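Long-range contact in putative fimbrium tip subunit Fim1C (Bacteroides ovatus, PDB 4EPS), which is probably a component of the tip of fimbriae, the filamentous surface appendages that mediate cell adhesion and biofilm formation: residues A[43-48]-A[92-97]. Sequence-based numbering, arbitrary orientation.
Sequences GDQIGL and YPYQSE
Tyr92 and Tyr94 both carry CG anti to the backbone N (chi1 172° and 170°), yet the two rings part company: Tyr92 runs back along 43-48 to Asp44, while Tyr94 lies beside Gln45 and Gly47. At Asp44, CG sits beside its own backbone N, and the phenol of Tyr92 donates from OH to Asp44 OD1 at 3.0 Å, reaching that oxygen from above the carboxylate plane. The other carboxylate oxygen, OD2, accepts from the backbone N of Thr41 and is hydrogen-bonded to a glycerol, probably from the crystallisation liquor, so both oxygens of Asp44 have partners. Lower down the Tyr92 side chain, CB packs 3.9 Å from Ile46 CG2. Pro93, which follows a cis peptide bond, folds back and puts its CB over the centre of one face of the Tyr92 ring, 3.7 Å above the plane. This is where strand 87-92 leaves its antiparallel partner, strand 45-52, in the fimbrillin-like part of the chain, a region assigned to the transthyretin clan. One backbone bond carries the pairing past the end of strand 87-92: Tyr94 N to Gln45 O, 2.9 Å and nearly straight at 166°. The same carbonyl oxygen also receives a CA-H contact from Pro93. A leucine in place of Tyr92 has neither hydroxyl nor flat ring, and would probably leave Asp44 OD1 without its mate here and Pro93 CB with a poorer surface to pack on. Farther along, Tyr94 CB lies 3.6 Å from Gln45 CB, and its ring turns an edge to Gly47 CA, 3.9 Å from CD1. The Gln45 amide stands steeply to the Tyr94 ring, with NE2 hydrogen-bonded to Thr66 OG1 on strand 55-67, the strand that also supplies Asn62 and Pro64 against Tyr94.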
loop_
_atom_site.group_PDB
_atom_site.type_symbol
_atom_site.label_atom_id
_atom_site.label_comp_id
_atom_site.label_asym_id
_atom_site.label_seq_id
_atom_site.Cartn_x
_atom_site.Cartn_y
_atom_site.Cartn_z
ATOM N N GLY A 43 -45.054 12.899 15.254
ATOM C CA GLY A 43 -45.136 13.497 16.581
ATOM C C GLY A 43 -44.779 14.969 16.627
ATOM O O GLY A 43 -45.205 15.659 17.543
ATOM N N ASP A 44 -44.024 15.479 15.629
ATOM C CA ASP A 44 -43.714 16.925 15.543
ATOM C C ASP A 44 -44.988 17.718 15.467
ATOM O O ASP A 44 -45.927 17.284 14.796
ATOM C CB ASP A 44 -42.867 17.212 14.292
ATOM C CG ASP A 44 -41.389 16.945 14.474
ATOM O OD1 ASP A 44 -40.911 17.005 15.631
ATOM O OD2 ASP A 44 -40.706 16.712 13.465
ATOM N N GLN A 45 -45.043 18.878 16.156
ATOM C CA GLN A 45 -46.224 19.729 16.132
ATOM C C GLN A 45 -45.884 21.149 15.812
ATOM O O GLN A 45 -44.860 21.664 16.260
ATOM C CB GLN A 45 -46.978 19.706 17.473
ATOM C CG GLN A 45 -47.605 18.360 17.821
ATOM C CD GLN A 45 -48.476 18.489 19.047
ATOM O OE1 GLN A 45 -48.018 18.930 20.105
ATOM N NE2 GLN A 45 -49.762 18.155 18.913
ATOM N N ILE A 46 -46.771 21.785 15.050
ATOM C CA ILE A 46 -46.708 23.188 14.676
ATOM C C ILE A 46 -47.945 23.881 15.210
ATOM O O ILE A 46 -48.954 23.235 15.475
ATOM C CB ILE A 46 -46.565 23.401 13.139
ATOM C CG1 ILE A 46 -47.778 22.822 12.359
ATOM C CG2 ILE A 46 -45.202 22.882 12.623
ATOM C CD1 ILE A 46 -47.981 23.433 11.069
ATOM N N GLY A 47 -47.868 25.190 15.332
ATOM C CA GLY A 47 -49.003 26.003 15.727
ATOM C C GLY A 47 -49.372 26.896 14.564
ATOM O O GLY A 47 -48.491 27.452 13.898
ATOM N N LEU A 48 -50.660 27.074 14.331
ATOM C CA LEU A 48 -51.134 27.918 13.235
ATOM C C LEU A 48 -51.930 29.132 13.748
ATOM O O LEU A 48 -52.748 28.992 14.659
ATOM C CB LEU A 48 -52.021 27.052 12.317
ATOM C CG LEU A 48 -52.651 27.735 11.088
ATOM C CD1 LEU A 48 -51.590 28.157 10.081
ATOM C CD2 LEU A 48 -53.617 26.811 10.394
ATOM N N TYR A 92 -42.860 26.320 14.592
ATOM C CA TYR A 92 -42.436 25.055 15.161
ATOM C C TYR A 92 -41.396 25.343 16.260
ATOM O O TYR A 92 -40.511 26.155 15.998
ATOM C CB TYR A 92 -41.795 24.190 14.049
ATOM C CG TYR A 92 -41.161 22.931 14.602
ATOM C CD1 TYR A 92 -39.844 22.935 15.069
ATOM C CD2 TYR A 92 -41.902 21.756 14.741
ATOM C CE1 TYR A 92 -39.289 21.808 15.672
ATOM C CE2 TYR A 92 -41.343 20.612 15.307
ATOM C CZ TYR A 92 -40.039 20.647 15.773
ATOM O OH TYR A 92 -39.495 19.525 16.330
ATOM N N PRO A 93 -41.335 24.580 17.374
ATOM C CA PRO A 93 -42.295 23.557 17.826
ATOM C C PRO A 93 -43.455 24.196 18.567
ATOM O O PRO A 93 -43.260 25.173 19.302
ATOM C CB PRO A 93 -41.448 22.669 18.751
ATOM C CG PRO A 93 -40.422 23.637 19.360
ATOM C CD PRO A 93 -40.242 24.773 18.358
ATOM N N TYR A 94 -44.657 23.634 18.379
ATOM C CA TYR A 94 -45.886 24.103 19.022
ATOM C C TYR A 94 -45.689 24.275 20.528
ATOM O O TYR A 94 -45.107 23.397 21.173
ATOM C CB TYR A 94 -47.012 23.077 18.766
ATOM C CG TYR A 94 -48.266 23.326 19.577
ATOM C CD1 TYR A 94 -49.168 24.322 19.213
ATOM C CD2 TYR A 94 -48.571 22.540 20.686
ATOM C CE1 TYR A 94 -50.315 24.571 19.966
ATOM C CE2 TYR A 94 -49.727 22.764 21.435
ATOM C CZ TYR A 94 -50.595 23.782 21.072
ATOM O OH TYR A 94 -51.730 24.012 21.812
ATOM N N GLN A 95 -46.190 25.398 21.062
ATOM C CA GLN A 95 -46.187 25.769 22.486
ATOM C C GLN A 95 -47.642 25.944 22.915
ATOM O O GLN A 95 -48.387 26.641 22.227
ATOM C CB GLN A 95 -45.395 27.084 22.715
ATOM C CG GLN A 95 -43.935 27.087 22.201
ATOM C CD GLN A 95 -43.045 26.105 22.920
ATOM O OE1 GLN A 95 -42.795 26.219 24.123
ATOM N NE2 GLN A 95 -42.528 25.124 22.197
ATOM N N SER A 96 -48.054 25.287 24.014
ATOM C CA SER A 96 -49.408 25.394 24.581
ATOM C C SER A 96 -49.742 26.830 24.954
ATOM O O SER A 96 -50.891 27.252 24.783
ATOM C CB SER A 96 -49.548 24.517 25.824
ATOM O OG SER A 96 -49.746 23.161 25.463
ATOM N N GLU A 97 -48.737 27.591 25.438
ATOM C CA GLU A 97 -48.942 28.983 25.844
ATOM C C GLU A 97 -48.276 29.944 24.857
ATOM O O GLU A 97 -47.057 29.941 24.710
ATOM C CB GLU A 97 -48.427 29.210 27.291
ATOM C CG GLU A 97 -48.766 30.575 27.881
ATOM C CD GLU A 97 -50.242 30.857 28.101
ATOM O OE1 GLU A 97 -50.903 31.351 27.158
ATOM O OE2 GLU A 97 -50.737 30.593 29.221
#